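Side-chain contacts in DUF3501 family protein (PDB 3FJV), which is of unknown function but combines an antiparallel sheet with several helices and forms a two-subunit assembly: residues Ala16-Arg19 with Arg20-His23; Ile27-Lys30 with Lys31-Val35; Leu44-Glu48 with Thr49-Tyr53; His56-Leu59 with His60-Ile64. All coordinates share one frame; numbering follows the deposited sequence.

Contact 1 (Ala16-Arg19 with Arg20-His23)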
loop_
_atom_site.group_PDB
_atom_site.type_symbol
_atom_site.label_atom_id
_atom_site.label_comp_id
_atom_site.label_asym_id
_atom_site.label_seq_id
_atom_site.Cartn_x
_atom_site.Cartn_y
_atom_site.Cartn_z
ATOM N N ALA A 16 -1.615 -18.471 19.694
ATOM C CA ALA A 16 -0.365 -18.003 20.249
ATOM C C ALA A 16 0.463 -19.176 20.707
ATOM O O ALA A 16 1.662 -19.137 20.564
ATOM C CB ALA A 16 -0.579 -16.960 21.455
ATOM N N LYS A 17 -0.190 -20.214 21.232
ATOM C CA LYS A 17 0.500 -21.443 21.645
ATOM C C LYS A 17 1.162 -22.173 20.473
ATOM O O LYS A 17 2.204 -22.790 20.665
ATOM C CB LYS A 17 -0.438 -22.387 22.418
ATOM C CG LYS A 17 -0.715 -21.905 23.858
ATOM C CD LYS A 17 -1.832 -22.690 24.559
ATOM C CE LYS A 17 -1.791 -22.549 26.089
ATOM N NZ LYS A 17 -2.282 -21.263 26.656
ATOM N N VAL A 18 0.623 -22.067 19.253
ATOM C CA VAL A 18 1.251 -22.774 18.122
ATOM C C VAL A 18 1.932 -21.836 17.088
ATOM O O VAL A 18 2.353 -22.279 16.032
ATOM C CB VAL A 18 0.240 -23.737 17.402
ATOM C CG1 VAL A 18 -0.202 -24.896 18.338
ATOM C CG2 VAL A 18 -0.983 -22.993 16.797
ATOM N N ARG A 19 2.006 -20.539 17.373
ATOM C CA ARG A 19 2.377 -19.562 16.342
ATOM C C ARG A 19 3.745 -19.801 15.721
ATOM O O ARG A 19 3.891 -19.793 14.511
ATOM C CB ARG A 19 2.264 -18.159 16.883
ATOM C CG ARG A 19 2.675 -17.045 15.898
ATOM C CD ARG A 19 2.436 -15.691 16.540
ATOM N NE ARG A 19 2.559 -14.654 15.546
ATOM C CZ ARG A 19 3.221 -13.524 15.679
ATOM N NH1 ARG A 19 3.835 -13.176 16.833
ATOM N NH2 ARG A 19 3.207 -12.694 14.649
ATOM N N ARG A 20 4.757 -20.048 16.530
ATOM C CA ARG A 20 6.071 -20.257 15.997
ATOM C C ARG A 20 6.116 -21.504 15.117
ATOM O O ARG A 20 6.746 -21.525 14.086
ATOM C CB ARG A 20 7.107 -20.385 17.144
ATOM C CG ARG A 20 7.976 -19.140 17.374
ATOM C CD ARG A 20 9.255 -19.502 18.185
ATOM N NE ARG A 20 9.982 -20.732 17.752
ATOM C CZ ARG A 20 10.823 -20.862 16.697
ATOM N NH1 ARG A 20 11.075 -19.842 15.872
ATOM N NH2 ARG A 20 11.412 -22.048 16.442
ATOM N N GLN A 21 5.451 -22.552 15.549
ATOM C CA GLN A 21 5.351 -23.770 14.752
ATOM C C GLN A 21 4.610 -23.547 13.427
ATOM O O GLN A 21 4.971 -24.100 12.366
ATOM C CB GLN A 21 4.662 -24.811 15.640
ATOM C CG GLN A 21 4.522 -26.204 15.091
ATOM C CD GLN A 21 3.896 -27.167 16.116
ATOM O OE1 GLN A 21 2.799 -26.924 16.633
ATOM N NE2 GLN A 21 4.590 -28.271 16.395
ATOM N N GLU A 22 3.570 -22.726 13.480
ATOM C CA GLU A 22 2.821 -22.372 12.295
ATOM C C GLU A 22 3.634 -21.546 11.294
ATOM O O GLU A 22 3.499 -21.790 10.073
ATOM C CB GLU A 22 1.543 -21.620 12.672
ATOM C CG GLU A 22 0.503 -22.488 13.390
ATOM C CD GLU A 22 -0.033 -23.588 12.494
ATOM O OE1 GLU A 22 0.565 -24.693 12.487
ATOM O OE2 GLU A 22 -1.056 -23.356 11.830
ATOM N N HIS A 23 4.428 -20.579 11.767
ATOM C CA HIS A 23 5.281 -19.781 10.840
ATOM C C HIS A 23 6.102 -20.781 10.007
ATOM O O HIS A 23 6.144 -20.672 8.795
ATOM C CB HIS A 23 6.323 -18.812 11.523
ATOM C CG HIS A 23 5.762 -17.661 12.343
ATOM N ND1 HIS A 23 4.785 -16.797 11.899
ATOM C CD2 HIS A 23 6.163 -17.169 13.550
ATOM C CE1 HIS A 23 4.557 -15.862 12.813
ATOM N NE2 HIS A 23 5.403 -16.048 13.819
HETATM O O HOH W 1 4.272 -20.264 19.631
HETATM O O HOH W 2 4.752 -22.688 18.490
#

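Contact 2 (Ile27-Lys30 with Lys31-Val35)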
loop_
_atom_site.group_PDB
_atom_site.type_symbol
_atom_site.label_atom_id
_atom_site.label_comp_id
_atom_site.label_asym_id
_atom_site.label_seq_id
_atom_site.Cartn_x
_atom_site.Cartn_y
_atom_site.Cartn_z
ATOM N N ILE A 27 5.687 -21.542 5.938
ATOM C CA ILE A 27 6.852 -21.376 5.084
ATOM C C ILE A 27 7.143 -22.606 4.220
ATOM O O ILE A 27 7.355 -22.484 3.023
ATOM C CB ILE A 27 8.139 -21.004 5.937
ATOM C CG1 ILE A 27 8.067 -19.508 6.329
ATOM C CG2 ILE A 27 9.478 -21.297 5.137
ATOM C CD1 ILE A 27 9.163 -19.035 7.374
ATOM N N ALA A 28 7.132 -23.795 4.832
ATOM C CA ALA A 28 7.371 -25.027 4.126
ATOM C C ALA A 28 6.282 -25.226 3.059
ATOM O O ALA A 28 6.584 -25.599 1.918
ATOM C CB ALA A 28 7.393 -26.222 5.089
ATOM N N HIS A 29 5.039 -25.010 3.440
ATOM C CA HIS A 29 3.915 -25.153 2.501
ATOM C C HIS A 29 4.077 -24.221 1.294
ATOM O O HIS A 29 3.789 -24.606 0.145
ATOM C CB HIS A 29 2.567 -24.917 3.183
ATOM C CG HIS A 29 1.386 -25.132 2.280
ATOM N ND1 HIS A 29 0.952 -26.396 1.910
ATOM C CD2 HIS A 29 0.556 -24.251 1.658
ATOM C CE1 HIS A 29 -0.089 -26.278 1.096
ATOM N NE2 HIS A 29 -0.353 -24.989 0.926
ATOM N N LYS A 30 4.520 -23.003 1.549
ATOM C CA LYS A 30 4.561 -21.994 0.499
ATOM C C LYS A 30 5.590 -22.321 -0.580
ATOM O O LYS A 30 5.571 -21.745 -1.648
ATOM C CB LYS A 30 4.807 -20.591 1.076
ATOM C CG LYS A 30 3.679 -19.930 1.786
ATOM C CD LYS A 30 4.129 -18.587 2.340
ATOM C CE LYS A 30 3.023 -17.870 3.010
ATOM N NZ LYS A 30 3.393 -16.514 3.409
ATOM N N LYS A 31 6.512 -23.250 -0.317
ATOM C CA LYS A 31 7.404 -23.733 -1.363
ATOM C C LYS A 31 6.667 -24.368 -2.502
ATOM O O LYS A 31 7.190 -24.415 -3.623
ATOM C CB LYS A 31 8.486 -24.715 -0.776
ATOM C CG LYS A 31 9.424 -23.923 0.114
ATOM C CD LYS A 31 10.461 -24.754 0.852
ATOM C CE LYS A 31 11.228 -23.863 1.836
ATOM N NZ LYS A 31 12.092 -24.614 2.832
ATOM N N ARG A 32 5.446 -24.870 -2.266
ATOM C CA ARG A 32 4.638 -25.392 -3.374
ATOM C C ARG A 32 3.684 -24.388 -4.009
ATOM O O ARG A 32 2.880 -24.761 -4.862
ATOM C CB ARG A 32 3.798 -26.557 -2.841
ATOM C CG ARG A 32 4.696 -27.631 -2.210
ATOM C CD ARG A 32 4.043 -29.013 -2.214
ATOM N NE ARG A 32 3.771 -29.484 -3.570
ATOM C CZ ARG A 32 2.739 -30.256 -3.908
ATOM N NH1 ARG A 32 1.839 -30.659 -2.985
ATOM N NH2 ARG A 32 2.600 -30.625 -5.165
ATOM N N ARG A 33 3.711 -23.158 -3.523
ATOM C CA ARG A 33 2.688 -22.144 -3.908
ATOM C C ARG A 33 3.288 -20.864 -4.496
ATOM O O ARG A 33 2.570 -20.051 -5.087
ATOM C CB ARG A 33 1.862 -21.792 -2.661
ATOM C CG ARG A 33 1.187 -22.949 -1.942
ATOM C CD ARG A 33 0.230 -23.715 -2.810
ATOM N NE ARG A 33 -0.873 -22.855 -3.275
ATOM C CZ ARG A 33 -1.977 -23.284 -3.871
ATOM N NH1 ARG A 33 -2.110 -24.555 -4.230
ATOM N NH2 ARG A 33 -2.930 -22.407 -4.172
ATOM N N ALA A 34 4.594 -20.638 -4.329
ATOM C CA ALA A 34 5.167 -19.350 -4.701
ATOM C C ALA A 34 5.882 -19.395 -6.045
ATOM O O ALA A 34 6.542 -20.378 -6.335
ATOM C CB ALA A 34 6.120 -18.875 -3.643
ATOM N N VAL A 35 5.712 -18.337 -6.850
ATOM C CA VAL A 35 6.431 -18.147 -8.120
ATOM C C VAL A 35 6.995 -16.713 -8.199
ATOM O O VAL A 35 6.335 -15.770 -7.792
ATOM C CB VAL A 35 5.511 -18.346 -9.338
ATOM C CG1 VAL A 35 6.356 -18.427 -10.603
ATOM C CG2 VAL A 35 4.585 -19.600 -9.182
#

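Contact 3 (Leu44-Glu48 with Thr49-Tyr53)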
loop_
_atom_site.group_PDB
_atom_site.type_symbol
_atom_site.label_atom_id
_atom_site.label_comp_id
_atom_site.label_asym_id
_atom_site.label_seq_id
_atom_site.Cartn_x
_atom_site.Cartn_y
_atom_site.Cartn_z
ATOM N N LEU A 44 2.065 -15.406 -4.807
ATOM C CA LEU A 44 1.750 -16.514 -3.927
ATOM C C LEU A 44 0.374 -16.977 -4.273
ATOM O O LEU A 44 -0.604 -16.231 -4.090
ATOM C CB LEU A 44 1.836 -16.145 -2.453
ATOM C CG LEU A 44 1.610 -17.335 -1.474
ATOM C CD1 LEU A 44 2.814 -18.263 -1.476
ATOM C CD2 LEU A 44 1.329 -16.750 -0.075
ATOM N N PHE A 45 0.285 -18.215 -4.772
ATOM C CA PHE A 45 -1.012 -18.829 -5.013
ATOM C C PHE A 45 -1.626 -19.253 -3.691
ATOM O O PHE A 45 -1.013 -19.996 -2.913
ATOM C CB PHE A 45 -0.891 -19.976 -6.001
ATOM C CG PHE A 45 -0.660 -19.503 -7.375
ATOM C CD1 PHE A 45 -1.751 -19.173 -8.178
ATOM C CD2 PHE A 45 0.642 -19.273 -7.850
ATOM C CE1 PHE A 45 -1.573 -18.704 -9.484
ATOM C CE2 PHE A 45 0.863 -18.796 -9.133
ATOM C CZ PHE A 45 -0.267 -18.468 -9.972
ATOM N N GLU A 46 -2.811 -18.737 -3.418
ATOM C CA GLU A 46 -3.433 -18.853 -2.100
ATOM C C GLU A 46 -4.307 -20.096 -1.951
ATOM O O GLU A 46 -5.035 -20.496 -2.885
ATOM C CB GLU A 46 -4.219 -17.587 -1.757
ATOM C CG GLU A 46 -3.412 -16.312 -1.841
ATOM C CD GLU A 46 -2.568 -15.970 -0.581
ATOM O OE1 GLU A 46 -2.604 -16.753 0.404
ATOM O OE2 GLU A 46 -1.960 -14.859 -0.559
ATOM N N ASP A 47 -4.231 -20.728 -0.783
ATOM C CA ASP A 47 -5.089 -21.880 -0.461
ATOM C C ASP A 47 -5.514 -21.845 1.016
ATOM O O ASP A 47 -5.304 -20.829 1.691
ATOM C CB ASP A 47 -4.382 -23.213 -0.863
ATOM C CG ASP A 47 -3.080 -23.475 -0.066
ATOM O OD1 ASP A 47 -2.906 -22.847 1.025
ATOM O OD2 ASP A 47 -2.234 -24.309 -0.506
ATOM N N GLU A 48 -6.167 -22.908 1.505
ATOM C CA GLU A 48 -6.644 -22.922 2.900
ATOM C C GLU A 48 -5.496 -22.622 3.901
ATOM O O GLU A 48 -5.648 -21.861 4.858
ATOM C CB GLU A 48 -7.313 -24.251 3.241
ATOM C CG GLU A 48 -7.961 -24.232 4.645
ATOM C CD GLU A 48 -8.566 -25.539 5.059
ATOM O OE1 GLU A 48 -8.115 -26.597 4.599
ATOM O OE2 GLU A 48 -9.405 -25.515 5.964
ATOM N N THR A 49 -4.355 -23.252 3.679
ATOM C CA THR A 49 -3.218 -23.087 4.568
ATOM C C THR A 49 -2.708 -21.628 4.609
ATOM O O THR A 49 -2.502 -21.085 5.678
ATOM C CB THR A 49 -2.118 -24.045 4.181
ATOM O OG1 THR A 49 -2.582 -25.408 4.311
ATOM C CG2 THR A 49 -0.896 -23.841 5.053
ATOM N N THR A 50 -2.483 -21.045 3.448
ATOM C CA THR A 50 -1.944 -19.707 3.360
ATOM C C THR A 50 -2.941 -18.678 3.882
ATOM O O THR A 50 -2.524 -17.708 4.529
ATOM C CB THR A 50 -1.478 -19.295 1.938
ATOM O OG1 THR A 50 -2.589 -19.243 1.031
ATOM C CG2 THR A 50 -0.411 -20.274 1.380
ATOM N N ILE A 51 -4.228 -18.899 3.630
ATOM C CA ILE A 51 -5.269 -17.923 4.011
ATOM C C ILE A 51 -5.546 -17.983 5.532
ATOM O O ILE A 51 -5.540 -16.962 6.198
ATOM C CB ILE A 51 -6.575 -18.084 3.156
ATOM C CG1 ILE A 51 -6.263 -17.838 1.666
ATOM C CG2 ILE A 51 -7.634 -17.013 3.634
ATOM C CD1 ILE A 51 -7.373 -18.275 0.680
ATOM N N ARG A 52 -5.748 -19.186 6.070
ATOM C CA ARG A 52 -5.948 -19.407 7.508
ATOM C C ARG A 52 -4.828 -18.793 8.354
ATOM O O ARG A 52 -5.101 -18.123 9.366
ATOM C CB ARG A 52 -6.108 -20.900 7.765
ATOM C CG ARG A 52 -6.560 -21.329 9.105
ATOM C CD ARG A 52 -7.190 -22.720 9.047
ATOM N NE ARG A 52 -7.525 -23.165 10.388
ATOM C CZ ARG A 52 -6.689 -23.755 11.233
ATOM N NH1 ARG A 52 -5.457 -24.088 10.853
ATOM N NH2 ARG A 52 -7.076 -24.036 12.467
ATOM N N TYR A 53 -3.599 -18.966 7.909
ATOM C CA TYR A 53 -2.442 -18.358 8.537
ATOM C C TYR A 53 -2.515 -16.829 8.522
ATOM O O TYR A 53 -2.307 -16.182 9.542
ATOM C CB TYR A 53 -1.178 -18.794 7.819
ATOM C CG TYR A 53 0.087 -18.135 8.304
ATOM C CD1 TYR A 53 0.626 -18.474 9.534
ATOM C CD2 TYR A 53 0.752 -17.193 7.547
ATOM C CE1 TYR A 53 1.781 -17.880 10.024
ATOM C CE2 TYR A 53 1.969 -16.616 8.003
ATOM C CZ TYR A 53 2.464 -16.964 9.238
ATOM O OH TYR A 53 3.640 -16.443 9.726
#

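Contact 4 (His56-Leu59 with His60-Ile64)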
loop_
_atom_site.group_PDB
_atom_site.type_symbol
_atom_site.label_atom_id
_atom_site.label_comp_id
_atom_site.label_asym_id
_atom_site.label_seq_id
_atom_site.Cartn_x
_atom_site.Cartn_y
_atom_site.Cartn_z
ATOM N N HIS A 56 -5.120 -15.810 11.021
ATOM C CA HIS A 56 -4.595 -15.993 12.360
ATOM C C HIS A 56 -3.589 -14.873 12.738
ATOM O O HIS A 56 -3.619 -14.313 13.858
ATOM C CB HIS A 56 -3.937 -17.371 12.475
ATOM C CG HIS A 56 -4.898 -18.519 12.649
ATOM N ND1 HIS A 56 -4.589 -19.792 12.232
ATOM C CD2 HIS A 56 -6.089 -18.609 13.277
ATOM C CE1 HIS A 56 -5.554 -20.623 12.601
ATOM N NE2 HIS A 56 -6.469 -19.936 13.243
ATOM N N GLU A 57 -2.713 -14.548 11.805
ATOM C CA GLU A 57 -1.700 -13.529 11.996
ATOM C C GLU A 57 -2.313 -12.130 12.218
ATOM O O GLU A 57 -1.967 -11.424 13.174
ATOM C CB GLU A 57 -0.710 -13.538 10.812
ATOM C CG GLU A 57 0.413 -14.610 10.897
ATOM C CD GLU A 57 1.291 -14.417 12.102
ATOM O OE1 GLU A 57 1.936 -13.352 12.188
ATOM O OE2 GLU A 57 1.301 -15.285 12.990
HETATM N N MSE A 58 -3.300 -11.791 11.413
HETATM C CA MSE A 58 -3.979 -10.531 11.600
HETATM C C MSE A 58 -4.661 -10.426 12.965
HETATM O O MSE A 58 -4.490 -9.431 13.673
HETATM C CB MSE A 58 -5.040 -10.303 10.516
HETATM C CG MSE A 58 -5.790 -8.906 10.617
HETATM SE SE MSE A 58 -4.810 -7.381 10.055
HETATM C CE MSE A 58 -5.398 -7.265 8.183
ATOM N N LEU A 59 -5.445 -11.446 13.298
ATOM C CA LEU A 59 -6.112 -11.510 14.586
ATOM C C LEU A 59 -5.116 -11.422 15.742
ATOM O O LEU A 59 -5.352 -10.673 16.703
ATOM C CB LEU A 59 -6.982 -12.759 14.701
ATOM C CG LEU A 59 -8.086 -12.940 13.646
ATOM C CD1 LEU A 59 -8.782 -14.313 13.772
ATOM C CD2 LEU A 59 -9.098 -11.781 13.666
ATOM N N HIS A 60 -3.992 -12.123 15.627
ATOM C CA HIS A 60 -2.975 -12.144 16.686
ATOM C C HIS A 60 -2.343 -10.747 16.944
ATOM O O HIS A 60 -2.299 -10.236 18.098
ATOM C CB HIS A 60 -1.875 -13.145 16.361
ATOM C CG HIS A 60 -0.748 -13.156 17.378
ATOM N ND1 HIS A 60 -0.806 -13.886 18.539
ATOM C CD2 HIS A 60 0.437 -12.498 17.414
ATOM C CE1 HIS A 60 0.296 -13.683 19.248
ATOM N NE2 HIS A 60 1.071 -12.852 18.583
ATOM N N ILE A 61 -1.926 -10.111 15.853
ATOM C CA ILE A 61 -1.225 -8.848 15.921
ATOM C C ILE A 61 -2.166 -7.722 16.378
ATOM O O ILE A 61 -1.755 -6.889 17.172
ATOM C CB ILE A 61 -0.567 -8.490 14.551
ATOM C CG1 ILE A 61 0.642 -9.415 14.313
ATOM C CG2 ILE A 61 -0.093 -7.054 14.564
ATOM C CD1 ILE A 61 1.180 -9.457 12.799
ATOM N N GLU A 62 -3.390 -7.714 15.853
ATOM C CA GLU A 62 -4.411 -6.722 16.162
ATOM C C GLU A 62 -5.176 -7.087 17.441
ATOM O O GLU A 62 -5.915 -6.273 17.913
ATOM C CB GLU A 62 -5.385 -6.528 14.982
ATOM C CG GLU A 62 -4.716 -6.066 13.693
ATOM C CD GLU A 62 -4.045 -4.728 13.847
ATOM O OE1 GLU A 62 -4.738 -3.773 14.239
ATOM O OE2 GLU A 62 -2.827 -4.617 13.599
ATOM N N LYS A 63 -4.903 -8.257 18.028
ATOM C CA LYS A 63 -5.622 -8.792 19.199
ATOM C C LYS A 63 -7.133 -8.715 19.061
ATOM O O LYS A 63 -7.810 -8.108 19.909
ATOM C CB LYS A 63 -5.195 -8.067 20.482
ATOM C CG LYS A 63 -3.681 -8.133 20.784
ATOM C CD LYS A 63 -3.367 -7.389 22.088
ATOM C CE LYS A 63 -1.893 -7.234 22.370
ATOM N NZ LYS A 63 -1.273 -8.539 22.351
ATOM N N ILE A 64 -7.649 -9.340 18.014
ATOM C CA ILE A 64 -9.074 -9.314 17.673
ATOM C C ILE A 64 -9.769 -10.627 18.085
ATOM O O ILE A 64 -9.383 -11.704 17.633
ATOM C CB ILE A 64 -9.299 -9.061 16.125
ATOM C CG1 ILE A 64 -8.696 -7.714 15.734
ATOM C CG2 ILE A 64 -10.813 -9.219 15.762
ATOM C CD1 ILE A 64 -8.620 -7.530 14.195
#

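Contact 1 (Ala16-Arg19 with Arg20-His23)
H23 NE2 stands over one face of the R19 guanidinium, 3.6 Å above its plane and displaced toward the rim. The planes stand 62° apart, which rules out a parallel stack. R19 NH2 instead falls at the edge of the ring, in its plane, while one face of the ring looks onto the backbone: R19 O sits 3.5 Å above the plane of the H23 ring, again off centre. R19 reaches this place because its CG is anti to the backbone N (chi1 178°) and the chain then runs extended to NE, past the imidazole.

The helix is kinked here, and two waters bridge the break. V18 departs from helical values, with phi at -111°, and the amides of R20 and Q21 lack the usual helical bonds to A16 O and K17 O, four residues back. One water spans the gap, 3.0 Å from A16 O and 3.1 Å from R20 N. A second accepts from Q21 N at 3.0 Å and is only weakly tied to K17 O. Regular spacing resumes at once: E22 N donates to V18 O and H23 N to R19 O, both at 2.9 Å. On another side of the helix V18 and E22 lie side by side, V18 CG2 3.8 Å from E22 CG, while the E22 carboxylate pairs with R25.

The contact belongs to the surface helix 12-30, whose R19-H23 side faces helix 48-62: there R19 NH2 forms a salt bridge with E57 and H23 ND1 a hydrogen bond with Y53 OH.

Contact 2 (Ile27-Lys30 with Lys31-Val35)
H29 and R33 lie side by side and point the same way, the imidazole meeting the aliphatic part of the arginine: H29 NE2 is 3.8 Å from R33 CG and 4.0 Å from R33 CD. The ring and guanidinium planes are only 15° apart, yet the guanidinium is carried beyond the ring, and the carbons approach the imidazole obliquely. Bends at chi2 and chi3 of R33, near -60° each, fold the chain back to this position. Beneath the pair the backbone tightens, R32 N donating to H29 O at 2.9 Å and R33 N to K30 O at 3.0 Å. With K31 N to A28 O at 3.2 Å, these make three consecutive bonds of the i+3 to i, 3-10-like pattern, through which helix 12-30 gives way to strand 34-37, an edge strand of the antiparallel sheet within this chain. A34 N adds a weak bond to K30 O. K31 returns along the turn, its CB 3.4 Å from A28 O. Outside this shell, H29 NE2 bonds to D47 OD2, and the R33 guanidinium has a partner for each nitrogen: F45 O for NE, S188 OG for NH1 and a salt bridge to D192 for NH2. The far end of R32 leads away from the turn, and its NE pairs with D184 of helix 183-190.

Contact 3 (Leu44-Glu48 with Thr49-Tyr53)
Matching first torsions bring D47 and T50 together: D47 CG (chi1 64°) and T50 OG1 (chi1 65°) each sit between their own backbone N and carbonyl carbon. The result is a capping box at the start of helix 48-62, with D47 as N-cap. T50 N donates to D47 OD1 at 3.0 Å in a nearly straight bond, and in return D47 N donates to T50 OG1 at 2.9 Å. The hydroxyl is thus gripped twice, for it also gives its proton to E46 OE1 at 2.6 Å, meeting that oxygen on its anti side, 21° out of the carboxylate plane. E46 is buried, and its OE2 shares a hydrogen bond with T90 OG1. The other oxygen of D47, OD2, is taken up by H29 of helix 12-30. The capped N-terminal turn may favour the charged form of D47. Ordinary helical bonding follows, I51 N to D47 O and R52 N to E48 O, each at 2.9 Å. I51 CG1 also comes close to D47 O, at 3.1 Å. Where strand 41-45 leads into the cap, L44 and T50 meet tip to tip, with L44 CD2 4.2 Å from T50 CG2.

Contact 4 (His56-Leu59 with His60-Ile64)
L59 and I64 form the tight part of this contact, two branched side chains crossing at about a right angle, with L59 CD2 3.7 Å from both CB and CG2 of I64. They close a Schellman motif at the C-terminus of helix 48-62. Its diagnostic bond runs from I64 N to L59 O at 3.0 Å, in the carbonyl plane and on a lone pair. A weaker one joins K63 N to H60 O at 3.3 Å. K63, the C-prime residue, has positive phi (48°), which reverses the chain and brings I64 back against L59, the apolar pairing that classically accompanies this cap. Both side chains also rest on E73 of helix 67-77.

The K63 side is the loose one: its side chain points away from 56-59 into an exposed position. Upstream, M58, a selenomethionine, turns at chi2 (75°) and lays SE 3.9 Å from E62 CG, while I61 packs its CG1 3.5 Å from E57 O and its CD1 4.0 Å from E57 OE1. The polar ends of E57 and E62 have partners outside 56-64. E57 OE2 bonds to Y15 OH, with R19 taking up the other oxygen, and E62 OE1 is hydrogen-bonded to H40 of the second subunit, so this side of the helix lies in the dimer interface. M58 and E57 also pack on Q100 of that subunit. Regular helical bonds persist up to the cap, the last from E62 N to M58 O at 3.0 Å. E62 CB and CG both sit near that oxygen, CB at 3.3 Å from M58 O.

The contacts follow one another along the chain in numerical order. Contacts 1 and 2 share helix 12-30, their centres about 18 Å apart; contacts 3 and 4 share helix 48-62, about 16 Å apart. Along the chain, strands 34-37 and 41-45 connect the two helices; they are neighbours in the antiparallel sheet, and contacts 2 and 3 are about 10 Å apart, centre to centre. Side-chain bonds tie the helices along their length, from the sheet end (contacts 2 and 3) through contacts 1 and 3 to contacts 1 and 4. Contacts 2 and 4 do not touch, their nearest atoms being about 8 Å apart. The paired helices therefore extend from the sheet, and contact 4 reaches the second subunit.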